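Local atomic coordinates of eukaryotic translation initiation factor 5A-2 (Arabidopsis thaliana, PDB entry 3HKS), a protein that promotes translation elongation and termination, binding between the exit and peptidyl sites of the ribosome and rescuing ribosomes stalled on polyproline and other difficult motifs. Residues A[45-50]-A[76-81]; A[98-103]-A[136-141]; A[109-114]-A[120-125]; A[132-137]-A[155-160]. One frame throughout, in Å; residues are numbered along the deposited sequence.

Overall arrangement
The contacts fall into two groups that match the two domains of the factor. Contact 1 lies in the N-terminal SH3-like domain, whose strands 45-55 and 64-71 flank Lys59, probably the hypusine site, as in relatives, but unmodified here. Contacts 2, 3 and 4 belong to the C-terminal OB fold, with centres 9 to 11 Å from one another and 27 to 35 Å from the centre of contact 1; the nearest atoms of contacts 1 and 4 are still about 8 Å apart. Helix 128-139 serves contacts 2 and 4, Leu100 of contact 2 packs on Val109 of contact 3, and one 1,2-ethanediol, probably from the crystallisation liquor, joins contacts 3 and 4.

Contact 1 of 4, residues A[45-50]-A[76-81]; sequences RPCKVV and KKLEDI
Leu78 meets Cys47 and Arg45 through a single methyl group, CD1, and almost the whole of this small contact depends on that branch. Following 76-81 from its start, the chain enters the strand at Lys77, whose side chain leans on Val68 of strand 64-71, the strand lying between the two segments in the sheet. A lysine suits this exposed position because its aliphatic stem can cover a neighbour while the ammonium end stays in water. Leu78 comes next and points the other way, toward 45-50. Its CG stands beside the backbone N (chi1 -71°), and CD1 then lies 3.7 Å from SG of Cys47, an apolar contact. The same methyl group touches the stem of Arg45, with Leu78 CD1 4.0 Å from Arg45 CB. A small, soft sulfur fits the buried place of Cys47, where it also packs on Ala69, and leucine can reach across to it from the strand beyond. Arg45 offers only its CB here; the chain bends at chi2 and chi3, and Pro46 CD lies 4.1 Å above the plane of the Arg45 guanidinium, over its centre. The charged end forms salt bridges with Asp71 and with Glu154, the latter on the C-terminal domain. Leu78 also packs on Ile42 of strand 39-42, farther still across the sheet. Side chains of strands that are not neighbours thus meet over the strand between them, consistent with the strong curl of the sheet in the SH3-like barrel of the eIF-5A N-terminal domain.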
loop_
_atom_site.group_PDB
_atom_site.type_symbol
_atom_site.label_atom_id
_atom_site.label_comp_id
_atom_site.label_asym_id
_atom_site.label_seq_id
_atom_site.Cartn_x
_atom_site.Cartn_y
_atom_site.Cartn_z
ATOM N N ARG A 45 -6.217 -4.507 9.088
ATOM C CA ARG A 45 -4.931 -4.121 8.503
ATOM C C ARG A 45 -4.792 -4.703 7.098
ATOM O O ARG A 45 -5.072 -5.871 6.888
ATOM C CB ARG A 45 -3.749 -4.576 9.384
ATOM C CG ARG A 45 -3.697 -3.950 10.782
ATOM C CD ARG A 45 -3.536 -2.417 10.730
ATOM N NE ARG A 45 -2.374 -2.050 9.928
ATOM C CZ ARG A 45 -2.129 -0.834 9.447
ATOM N NH1 ARG A 45 -2.971 0.166 9.677
ATOM N NH2 ARG A 45 -1.036 -0.624 8.725
ATOM N N PRO A 46 -4.382 -3.874 6.126
ATOM C CA PRO A 46 -4.155 -4.415 4.773
ATOM C C PRO A 46 -2.839 -5.188 4.696
ATOM O O PRO A 46 -1.783 -4.634 4.993
ATOM C CB PRO A 46 -4.138 -3.162 3.885
ATOM C CG PRO A 46 -3.706 -2.017 4.836
ATOM C CD PRO A 46 -4.162 -2.410 6.219
ATOM N N CYS A 47 -2.902 -6.468 4.321
ATOM C CA CYS A 47 -1.715 -7.310 4.319
ATOM C C CYS A 47 -1.536 -7.994 2.984
ATOM O O CYS A 47 -2.518 -8.325 2.328
ATOM C CB CYS A 47 -1.785 -8.366 5.425
ATOM S SG CYS A 47 -2.196 -7.749 7.042
ATOM N N LYS A 48 -0.283 -8.215 2.589
ATOM C CA LYS A 48 0.003 -9.005 1.394
ATOM C C LYS A 48 0.167 -10.454 1.793
ATOM O O LYS A 48 0.909 -10.759 2.718
ATOM C CB LYS A 48 1.262 -8.528 0.662
ATOM C CG LYS A 48 1.654 -9.469 -0.478
ATOM C CD LYS A 48 2.759 -8.938 -1.359
ATOM C CE LYS A 48 2.161 -8.450 -2.672
ATOM N NZ LYS A 48 3.115 -8.516 -3.807
ATOM N N VAL A 49 -0.524 -11.340 1.080
ATOM C CA VAL A 49 -0.482 -12.776 1.359
ATOM C C VAL A 49 0.842 -13.393 0.886
ATOM O O VAL A 49 1.172 -13.343 -0.311
ATOM C CB VAL A 49 -1.709 -13.534 0.743
ATOM C CG1 VAL A 49 -1.633 -15.027 1.057
ATOM C CG2 VAL A 49 -3.018 -12.957 1.275
ATOM N N VAL A 50 1.577 -13.975 1.834
ATOM C CA VAL A 50 2.865 -14.632 1.557
ATOM C C VAL A 50 2.813 -16.177 1.633
ATOM O O VAL A 50 3.622 -16.864 1.000
ATOM C CB VAL A 50 4.045 -14.051 2.437
ATOM C CG1 VAL A 50 4.323 -12.576 2.080
ATOM C CG2 VAL A 50 3.774 -14.206 3.935
ATOM N N LYS A 76 4.560 -5.961 9.782
ATOM C CA LYS A 76 4.238 -6.987 10.772
ATOM C C LYS A 76 3.513 -8.180 10.132
ATOM O O LYS A 76 2.672 -8.010 9.243
ATOM C CB LYS A 76 3.419 -6.397 11.921
ATOM C CG LYS A 76 4.252 -5.489 12.834
ATOM C CD LYS A 76 3.359 -4.724 13.827
ATOM C CE LYS A 76 4.184 -3.836 14.763
ATOM N NZ LYS A 76 3.304 -3.187 15.785
ATOM N N LYS A 77 3.866 -9.379 10.587
ATOM C CA LYS A 77 3.249 -10.612 10.119
ATOM C C LYS A 77 1.934 -10.825 10.853
ATOM O O LYS A 77 1.892 -10.721 12.080
ATOM C CB LYS A 77 4.184 -11.799 10.349
ATOM C CG LYS A 77 3.579 -13.172 10.040
ATOM C CD LYS A 77 4.661 -14.232 9.853
ATOM C CE LYS A 77 5.120 -14.817 11.186
ATOM N NZ LYS A 77 6.407 -15.585 11.033
ATOM N N LEU A 78 0.867 -11.096 10.098
ATOM C CA LEU A 78 -0.433 -11.429 10.699
ATOM C C LEU A 78 -0.964 -12.724 10.104
ATOM O O LEU A 78 -0.551 -13.129 9.024
ATOM C CB LEU A 78 -1.448 -10.287 10.536
ATOM C CG LEU A 78 -1.242 -9.008 11.354
ATOM C CD1 LEU A 78 -1.989 -7.849 10.740
ATOM C CD2 LEU A 78 -1.667 -9.189 12.824
ATOM N N GLU A 79 -1.876 -13.381 10.812
ATOM C CA GLU A 79 -2.388 -14.688 10.377
ATOM C C GLU A 79 -3.894 -14.802 10.582
ATOM O O GLU A 79 -4.465 -14.141 11.447
ATOM C CB GLU A 79 -1.685 -15.832 11.127
ATOM C CG GLU A 79 -0.182 -15.922 10.915
ATOM C CD GLU A 79 0.465 -17.023 11.758
ATOM O OE1 GLU A 79 1.000 -16.708 12.848
ATOM O OE2 GLU A 79 0.425 -18.195 11.338
ATOM N N ASP A 80 -4.522 -15.671 9.794
ATOM C CA ASP A 80 -5.947 -15.940 9.924
ATOM C C ASP A 80 -6.199 -17.367 9.450
ATOM O O ASP A 80 -5.459 -17.888 8.620
ATOM C CB ASP A 80 -6.751 -14.945 9.064
ATOM C CG ASP A 80 -8.078 -14.524 9.705
ATOM O OD1 ASP A 80 -8.482 -15.106 10.742
ATOM O OD2 ASP A 80 -8.722 -13.585 9.156
ATOM N N ILE A 81 -7.231 -18.001 10.000
ATOM C CA ILE A 81 -7.761 -19.244 9.445
ATOM C C ILE A 81 -9.222 -18.983 9.084
ATOM O O ILE A 81 -10.013 -18.556 9.943
ATOM C CB ILE A 81 -7.643 -20.437 10.419
ATOM C CG1 ILE A 81 -6.168 -20.735 10.745
ATOM C CG2 ILE A 81 -8.294 -21.695 9.801
ATOM C CD1 ILE A 81 -5.972 -21.719 11.912
#

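Contact 2 of 4, residues A[98-103]-A[136-141]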
loop_
_atom_site.group_PDB
_atom_site.type_symbol
_atom_site.label_atom_id
_atom_site.label_comp_id
_atom_site.label_asym_id
_atom_site.label_seq_id
_atom_site.Cartn_x
_atom_site.Cartn_y
_atom_site.Cartn_z
ATOM N N TYR A 98 2.913 10.981 -8.640
ATOM C CA TYR A 98 2.609 12.412 -8.697
ATOM C C TYR A 98 3.890 13.233 -8.860
ATOM O O TYR A 98 4.916 12.907 -8.287
ATOM C CB TYR A 98 1.963 12.884 -7.401
ATOM C CG TYR A 98 0.752 12.133 -6.915
ATOM C CD1 TYR A 98 0.888 10.955 -6.194
ATOM C CD2 TYR A 98 -0.533 12.638 -7.126
ATOM C CE1 TYR A 98 -0.222 10.276 -5.712
ATOM C CE2 TYR A 98 -1.659 11.966 -6.656
ATOM C CZ TYR A 98 -1.497 10.780 -5.947
ATOM O OH TYR A 98 -2.591 10.095 -5.470
ATOM N N GLN A 99 3.806 14.335 -9.591
ATOM C CA GLN A 99 4.896 15.299 -9.634
ATOM C C GLN A 99 4.889 16.140 -8.347
ATOM O O GLN A 99 3.833 16.574 -7.883
ATOM C CB GLN A 99 4.776 16.195 -10.875
ATOM C CG GLN A 99 4.781 15.410 -12.185
ATOM C CD GLN A 99 4.305 16.229 -13.373
ATOM O OE1 GLN A 99 4.905 17.252 -13.717
ATOM N NE2 GLN A 99 3.223 15.778 -14.014
ATOM N N LEU A 100 6.074 16.344 -7.779
ATOM C CA LEU A 100 6.248 17.143 -6.578
ATOM C C LEU A 100 6.292 18.639 -6.922
ATOM O O LEU A 100 7.122 19.075 -7.715
ATOM C CB LEU A 100 7.532 16.714 -5.849
ATOM C CG LEU A 100 7.927 17.475 -4.580
ATOM C CD1 LEU A 100 6.963 17.145 -3.445
ATOM C CD2 LEU A 100 9.394 17.191 -4.181
ATOM N N ILE A 101 5.392 19.414 -6.322
ATOM C CA ILE A 101 5.312 20.850 -6.582
ATOM C C ILE A 101 5.546 21.719 -5.333
ATOM O O ILE A 101 5.607 22.954 -5.419
ATOM C CB ILE A 101 3.991 21.232 -7.341
ATOM C CG1 ILE A 101 2.742 20.737 -6.593
ATOM C CG2 ILE A 101 4.026 20.688 -8.789
ATOM C CD1 ILE A 101 1.422 21.195 -7.216
ATOM N N ASP A 102 5.694 21.083 -4.173
ATOM C CA ASP A 102 6.114 21.805 -2.951
ATOM C C ASP A 102 6.478 20.906 -1.784
ATOM O O ASP A 102 5.939 19.809 -1.635
ATOM C CB ASP A 102 5.063 22.834 -2.487
ATOM C CG ASP A 102 5.626 23.822 -1.468
ATOM O OD1 ASP A 102 6.860 24.037 -1.438
ATOM O OD2 ASP A 102 4.837 24.377 -0.692
ATOM N N ILE A 103 7.429 21.381 -0.985
ATOM C CA ILE A 103 7.669 20.861 0.346
ATOM C C ILE A 103 7.574 22.069 1.272
ATOM O O ILE A 103 8.383 23.009 1.175
ATOM C CB ILE A 103 9.063 20.160 0.490
ATOM C CG1 ILE A 103 9.214 19.013 -0.513
ATOM C CG2 ILE A 103 9.271 19.658 1.918
ATOM C CD1 ILE A 103 10.622 18.479 -0.647
ATOM N N LEU A 136 16.264 17.503 -1.869
ATOM C CA LEU A 136 17.353 17.868 -2.775
ATOM C C LEU A 136 16.848 18.136 -4.187
ATOM O O LEU A 136 17.205 19.139 -4.773
ATOM C CB LEU A 136 18.430 16.782 -2.821
ATOM C CG LEU A 136 19.646 17.008 -3.729
ATOM C CD1 LEU A 136 20.495 18.176 -3.229
ATOM C CD2 LEU A 136 20.491 15.731 -3.800
ATOM N N GLY A 137 16.037 17.228 -4.726
ATOM C CA GLY A 137 15.456 17.393 -6.057
ATOM C C GLY A 137 14.629 18.664 -6.181
ATOM O O GLY A 137 14.707 19.356 -7.183
ATOM N N PHE A 138 13.853 18.974 -5.145
ATOM C CA PHE A 138 13.059 20.196 -5.097
ATOM C C PHE A 138 13.913 21.462 -5.041
ATOM O O PHE A 138 13.607 22.434 -5.735
ATOM C CB PHE A 138 12.066 20.178 -3.916
ATOM C CG PHE A 138 11.072 21.306 -3.949
ATOM C CD1 PHE A 138 10.096 21.360 -4.946
ATOM C CD2 PHE A 138 11.099 22.311 -2.985
ATOM C CE1 PHE A 138 9.181 22.404 -4.983
ATOM C CE2 PHE A 138 10.172 23.353 -3.004
ATOM C CZ PHE A 138 9.230 23.407 -4.008
ATOM N N ASP A 139 14.957 21.456 -4.203
ATOM C CA ASP A 139 15.888 22.589 -4.115
ATOM C C ASP A 139 16.626 22.808 -5.440
ATOM O O ASP A 139 16.915 23.955 -5.822
ATOM C CB ASP A 139 16.893 22.398 -2.965
ATOM C CG ASP A 139 16.257 22.566 -1.575
ATOM O OD1 ASP A 139 15.081 23.032 -1.474
ATOM O OD2 ASP A 139 16.943 22.226 -0.572
ATOM N N GLU A 140 16.895 21.704 -6.138
ATOM C CA GLU A 140 17.618 21.702 -7.408
ATOM C C GLU A 140 16.736 22.063 -8.621
ATOM O O GLU A 140 17.242 22.183 -9.739
ATOM C CB GLU A 140 18.279 20.332 -7.655
ATOM C CG GLU A 140 19.408 19.929 -6.698
ATOM C CD GLU A 140 20.095 18.588 -7.095
ATOM O OE1 GLU A 140 21.349 18.551 -7.135
ATOM O OE2 GLU A 140 19.403 17.578 -7.381
ATOM N N GLY A 141 15.425 22.214 -8.406
ATOM C CA GLY A 141 14.497 22.541 -9.497
ATOM C C GLY A 141 14.271 21.385 -10.456
ATOM O O GLY A 141 13.898 21.579 -11.617
#
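Phe138 projects from the last part of its helix onto strand residues Leu100 to Ile103, and it supplies the helix side of the contact by itself. On the covered side, its CB has the CD2 methyl of buried Leu100 on it at 4.0 Å and is approached by CD1 of partly exposed Ile103, also at 4.0 Å; Leu100 crosses the phenylalanine at about a right angle, whereas Ile103 slides past it in the opposite direction. With CG anti to the backbone N (chi1 -171°), the ring extends over the strand backbone. Ile103 N sits 3.9 Å above one ring face, displaced toward the rim, and Asp102 C lies over the same face; a flat ring can lie against backbone in this way. The strand carries a classic beta bulge here, Ile101 and Asp102 both facing Ser110. On the solvent side the partners are polar: O of exposed Ile101 is 3.6 Å from Phe138 CE1, and Asp102 OD1 is 3.6 Å from Phe138 CZ, with carboxylate and ring planes 46° apart. Asp102 is partly exposed, and a carboxylate probably suits a position open to solvent. Beyond the ring the helix gives way to a Schellman motif at Gly141, whose positive phi favours glycine. Strand 87-103 runs between strands 109-112 and 142-151, so Leu100 also packs on Val109 and Ile144, while Ile103 reaches Met134 and Arg135 one turn back on helix 128-139.

Contact 3 of 4, residues A[109-114]-A[120-125]. With EDO (1,2-ethanediol), chain F.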
loop_
_atom_site.group_PDB
_atom_site.type_symbol
_atom_site.label_atom_id
_atom_site.label_comp_id
_atom_site.label_asym_id
_atom_site.label_seq_id
_atom_site.Cartn_x
_atom_site.Cartn_y
_atom_site.Cartn_z
ATOM N N VAL A 109 3.812 17.875 1.895
ATOM C CA VAL A 109 4.201 17.723 0.511
ATOM C C VAL A 109 3.006 18.123 -0.366
ATOM O O VAL A 109 1.850 17.792 -0.050
ATOM C CB VAL A 109 4.709 16.276 0.281
ATOM C CG1 VAL A 109 4.796 15.929 -1.155
ATOM C CG2 VAL A 109 6.086 16.101 0.949
ATOM N N SER A 110 3.280 18.882 -1.424
ATOM C CA SER A 110 2.248 19.229 -2.385
ATOM C C SER A 110 2.500 18.482 -3.675
ATOM O O SER A 110 3.601 18.542 -4.244
ATOM C CB SER A 110 2.193 20.743 -2.617
ATOM O OG SER A 110 1.149 21.083 -3.504
ATOM N N LEU A 111 1.477 17.765 -4.128
ATOM C CA LEU A 111 1.599 16.861 -5.258
ATOM C C LEU A 111 0.615 17.258 -6.350
ATOM O O LEU A 111 -0.535 17.616 -6.076
ATOM C CB LEU A 111 1.362 15.411 -4.809
ATOM C CG LEU A 111 2.323 14.801 -3.773
ATOM C CD1 LEU A 111 1.885 13.380 -3.336
ATOM C CD2 LEU A 111 3.764 14.782 -4.303
ATOM N N LEU A 112 1.085 17.204 -7.591
ATOM C CA LEU A 112 0.253 17.524 -8.738
ATOM C C LEU A 112 -0.519 16.288 -9.185
ATOM O O LEU A 112 0.031 15.210 -9.385
ATOM C CB LEU A 112 1.066 18.122 -9.893
ATOM C CG LEU A 112 0.335 18.564 -11.176
ATOM C CD1 LEU A 112 -0.684 19.696 -10.952
ATOM C CD2 LEU A 112 1.346 18.978 -12.244
ATOM N N THR A 113 -1.815 16.501 -9.337
ATOM C CA THR A 113 -2.804 15.472 -9.616
ATOM C C THR A 113 -3.058 15.373 -11.150
ATOM O O THR A 113 -2.897 16.372 -11.863
ATOM C CB THR A 113 -4.046 15.895 -8.820
ATOM O OG1 THR A 113 -4.072 15.224 -7.546
ATOM C CG2 THR A 113 -5.258 15.712 -9.548
ATOM N N ASP A 114 -3.423 14.189 -11.659
ATOM C CA ASP A 114 -3.661 14.018 -13.120
ATOM C C ASP A 114 -4.847 14.818 -13.696
ATOM O O ASP A 114 -4.973 14.964 -14.924
ATOM C CB ASP A 114 -3.741 12.534 -13.553
ATOM C CG ASP A 114 -4.903 11.775 -12.907
ATOM O OD1 ASP A 114 -5.857 12.407 -12.408
ATOM O OD2 ASP A 114 -4.865 10.523 -12.903
ATOM N N ASP A 120 -2.364 17.649 -1.059
ATOM C CA ASP A 120 -1.503 18.283 -0.038
ATOM C C ASP A 120 -1.557 17.664 1.370
ATOM O O ASP A 120 -1.024 18.252 2.315
ATOM C CB ASP A 120 -1.860 19.772 0.095
ATOM C CG ASP A 120 -1.524 20.583 -1.136
ATOM O OD1 ASP A 120 -0.957 20.022 -2.104
ATOM O OD2 ASP A 120 -1.831 21.796 -1.138
ATOM N N ASP A 121 -2.188 16.492 1.513
ATOM C CA ASP A 121 -2.428 15.892 2.834
ATOM C C ASP A 121 -1.287 15.016 3.372
ATOM O O ASP A 121 -1.266 14.673 4.557
ATOM C CB ASP A 121 -3.774 15.142 2.877
ATOM C CG ASP A 121 -3.961 14.150 1.724
ATOM O OD1 ASP A 121 -3.192 14.151 0.754
ATOM O OD2 ASP A 121 -4.918 13.345 1.796
ATOM N N LEU A 122 -0.334 14.677 2.505
ATOM C CA LEU A 122 0.807 13.849 2.901
ATOM C C LEU A 122 1.988 14.646 3.431
ATOM O O LEU A 122 2.187 15.814 3.085
ATOM C CB LEU A 122 1.276 12.976 1.734
ATOM C CG LEU A 122 0.293 11.961 1.155
ATOM C CD1 LEU A 122 1.034 11.046 0.174
ATOM C CD2 LEU A 122 -0.388 11.169 2.267
ATOM N N LYS A 123 2.774 13.991 4.272
ATOM C CA LYS A 123 3.999 14.559 4.787
ATOM C C LYS A 123 5.186 13.803 4.219
ATOM O O LYS A 123 5.017 12.775 3.547
ATOM C CB LYS A 123 3.997 14.533 6.316
ATOM C CG LYS A 123 2.803 15.301 6.913
ATOM C CD LYS A 123 3.014 15.659 8.370
ATOM C CE LYS A 123 3.958 16.852 8.523
ATOM N NZ LYS A 123 3.932 17.382 9.914
ATOM N N LEU A 124 6.379 14.349 4.450
ATOM C CA LEU A 124 7.622 13.704 4.046
ATOM C C LEU A 124 7.726 12.309 4.676
ATOM O O LEU A 124 7.382 12.131 5.849
ATOM C CB LEU A 124 8.832 14.562 4.439
ATOM C CG LEU A 124 9.038 15.864 3.655
ATOM C CD1 LEU A 124 9.934 16.814 4.431
ATOM C CD2 LEU A 124 9.647 15.560 2.286
ATOM N N PRO A 125 8.196 11.317 3.899
ATOM C CA PRO A 125 8.238 9.969 4.484
ATOM C C PRO A 125 9.261 9.875 5.624
ATOM O O PRO A 125 10.196 10.677 5.684
ATOM C CB PRO A 125 8.632 9.069 3.308
ATOM C CG PRO A 125 9.227 9.990 2.270
ATOM C CD PRO A 125 8.718 11.369 2.514
HETATM C C1 EDO F . 2.947 10.201 4.158
HETATM O O1 EDO F . 2.443 11.060 5.203
HETATM C C2 EDO F . 4.345 9.707 4.517
HETATM O O2 EDO F . 4.731 8.593 3.697
HETATM O O HOH W 1 0.623 15.498 -0.254
#
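Ser110 swings its OG to the far side of CB from its amide nitrogen (chi1 -177°), and Asp120 sets its carboxylate beside its own N (chi1 -67°), which brings hydroxyl and carboxylate together in the OB fold, between strand 109-112 and the loop before helix 128-139. The serine OG donates to Asp120 OD1 at 2.7 Å, meeting it on the syn side but 35° out of the carboxylate plane. A short hydroxyl suits a place where the backbones lie this close. Farther along, the loop 120-125 runs beside strand 109-112 and is tied to it by Val109 N, which donates to Leu122 O at 2.9 Å. The matching bond on the other side is replaced by a water, which gives its proton to Val109 O at 2.6 Å and accepts from Leu122 N at 3.0 Å; strand and loop are thus held apart but remain joined. Apolar side chains pack beside these bonds: Val109 CG2 lies 3.8 Å from Leu124 CD2, the two side chains crossing at about a right angle, and the branched leucines Leu111 and Leu122 touch more distantly through their CD1 methyls. Valine and leucine suit this side because helix 128-139 and strand 142-151 close over it. Lys123 N donates to O1 of a bound 1,2-ethanediol at 3.1 Å.

Contact 4 of 4, residues A[132-137]-A[155-160]; sequences AQMRLG and EQICAV. With EDO (1,2-ethanediol), chain F.
Met134 runs its side chain past Val160 and ends at Ile157, where helix 128-139 packs on strand 154-163 of the OB-fold barrel; the short axes pass 9.3 Å apart at 52°. Its stem is extended as far as SD, with CG beside the backbone N, and then bends at chi3 (65°), which sends CE toward Ile157. The Met134 and Val160 side chains cross at about a right angle, with Met134 CG 3.5 Å from Val160 CG2. At the end, Met134 CE and Ile157 CD1 meet tip to tip at 4.1 Å. An unbranched, flexible methionine can follow two beta-branched residues of the strand, which offer broad, fairly rigid methyl surfaces. In Val160, chi1 of 177° points CG1 away from the amide nitrogen; CG2 packs on Met134, while CG1 touches both Met134 CG and, at 3.8 Å, Gln133 CB. Exposed Gln133 also brings OE1 close to Val160 O without bonding, since both are acceptors; its NE2 bonds weakly to Gly129 O. Around the contact, Met134 also packs on Leu100 and Pro125, and Val160 on Ile144. Ile157 N donates a nearly straight bond of 2.9 Å to O2 of the bound 1,2-ethanediol.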
loop_
_atom_site.group_PDB
_atom_site.type_symbol
_atom_site.label_atom_id
_atom_site.label_comp_id
_atom_site.label_asym_id
_atom_site.label_seq_id
_atom_site.Cartn_x
_atom_site.Cartn_y
_atom_site.Cartn_z
ATOM N N ALA A 132 15.502 12.935 1.690
ATOM C CA ALA A 132 16.631 13.669 1.140
ATOM C C ALA A 132 16.525 13.786 -0.380
ATOM O O ALA A 132 16.837 14.837 -0.941
ATOM C CB ALA A 132 17.943 13.016 1.537
ATOM N N GLN A 133 16.096 12.713 -1.045
ATOM C CA GLN A 133 15.885 12.749 -2.500
ATOM C C GLN A 133 14.853 13.808 -2.906
ATOM O O GLN A 133 15.068 14.539 -3.881
ATOM C CB GLN A 133 15.421 11.388 -3.030
ATOM C CG GLN A 133 16.505 10.354 -3.129
ATOM C CD GLN A 133 15.981 9.038 -3.652
ATOM O OE1 GLN A 133 15.756 8.882 -4.852
ATOM N NE2 GLN A 133 15.788 8.082 -2.758
ATOM N N MET A 134 13.745 13.865 -2.162
ATOM C CA MET A 134 12.669 14.825 -2.421
ATOM C C MET A 134 13.122 16.260 -2.190
ATOM O O MET A 134 12.916 17.105 -3.049
ATOM C CB MET A 134 11.430 14.522 -1.563
ATOM C CG MET A 134 10.751 13.225 -1.962
ATOM S SD MET A 134 9.372 12.770 -0.908
ATOM C CE MET A 134 8.238 14.102 -1.237
ATOM N N ARG A 135 13.741 16.508 -1.029
ATOM C CA ARG A 135 14.193 17.831 -0.639
ATOM C C ARG A 135 15.286 18.355 -1.559
ATOM O O ARG A 135 15.241 19.517 -1.964
ATOM C CB ARG A 135 14.674 17.860 0.819
ATOM C CG ARG A 135 13.582 17.672 1.883
ATOM C CD ARG A 135 14.130 17.948 3.293
ATOM N NE ARG A 135 14.485 19.367 3.412
ATOM C CZ ARG A 135 15.529 19.855 4.088
ATOM N NH1 ARG A 135 16.372 19.048 4.729
ATOM N NH2 ARG A 135 15.735 21.167 4.116
ATOM N N LEU A 136 16.264 17.503 -1.869
ATOM C CA LEU A 136 17.353 17.868 -2.775
ATOM C C LEU A 136 16.848 18.136 -4.187
ATOM O O LEU A 136 17.205 19.139 -4.773
ATOM C CB LEU A 136 18.430 16.782 -2.821
ATOM C CG LEU A 136 19.646 17.008 -3.729
ATOM C CD1 LEU A 136 20.495 18.176 -3.229
ATOM C CD2 LEU A 136 20.491 15.731 -3.800
ATOM N N GLY A 137 16.037 17.228 -4.726
ATOM C CA GLY A 137 15.456 17.393 -6.057
ATOM C C GLY A 137 14.629 18.664 -6.181
ATOM O O GLY A 137 14.707 19.356 -7.183
ATOM N N GLU A 155 -1.742 6.021 3.636
ATOM C CA GLU A 155 -0.915 6.304 2.469
ATOM C C GLU A 155 0.535 6.439 2.872
ATOM O O GLU A 155 0.855 6.965 3.944
ATOM C CB GLU A 155 -1.389 7.575 1.750
ATOM C CG GLU A 155 -2.816 7.485 1.223
ATOM C CD GLU A 155 -3.208 8.639 0.321
ATOM O OE1 GLU A 155 -3.409 9.759 0.822
ATOM O OE2 GLU A 155 -3.341 8.416 -0.898
ATOM N N GLN A 156 1.411 5.954 2.004
ATOM C CA GLN A 156 2.820 5.989 2.266
ATOM C C GLN A 156 3.561 6.331 0.986
ATOM O O GLN A 156 3.338 5.698 -0.057
ATOM C CB GLN A 156 3.273 4.625 2.788
ATOM C CG GLN A 156 4.716 4.568 3.251
ATOM C CD GLN A 156 5.006 3.311 4.054
ATOM O OE1 GLN A 156 5.675 2.410 3.570
ATOM N NE2 GLN A 156 4.487 3.243 5.282
ATOM N N ILE A 157 4.436 7.333 1.069
ATOM C CA ILE A 157 5.363 7.626 -0.027
ATOM C C ILE A 157 6.388 6.497 -0.051
ATOM O O ILE A 157 7.086 6.279 0.926
ATOM C CB ILE A 157 6.038 9.023 0.123
ATOM C CG1 ILE A 157 4.995 10.139 -0.093
ATOM C CG2 ILE A 157 7.233 9.160 -0.852
ATOM C CD1 ILE A 157 5.454 11.576 0.368
ATOM N N CYS A 158 6.459 5.784 -1.166
ATOM C CA CYS A 158 7.212 4.531 -1.233
ATOM C C CYS A 158 8.349 4.533 -2.275
ATOM O O CYS A 158 9.198 3.640 -2.264
ATOM C CB CYS A 158 6.243 3.347 -1.479
ATOM S SG CYS A 158 5.417 3.412 -3.119
ATOM N N ALA A 159 8.373 5.525 -3.162
ATOM C CA ALA A 159 9.477 5.689 -4.120
ATOM C C ALA A 159 9.620 7.139 -4.575
ATOM O O ALA A 159 8.661 7.897 -4.552
ATOM C CB ALA A 159 9.302 4.770 -5.326
ATOM N N VAL A 160 10.833 7.511 -4.980
ATOM C CA VAL A 160 11.132 8.850 -5.472
ATOM C C VAL A 160 12.099 8.737 -6.646
ATOM O O VAL A 160 13.107 8.050 -6.549
ATOM C CB VAL A 160 11.756 9.751 -4.365
ATOM C CG1 VAL A 160 12.144 11.145 -4.927
ATOM C CG2 VAL A 160 10.809 9.894 -3.173
HETATM C C1 EDO F . 2.947 10.201 4.158
HETATM O O1 EDO F . 2.443 11.060 5.203
HETATM C C2 EDO F . 4.345 9.707 4.517
HETATM O O2 EDO F . 4.731 8.593 3.697
#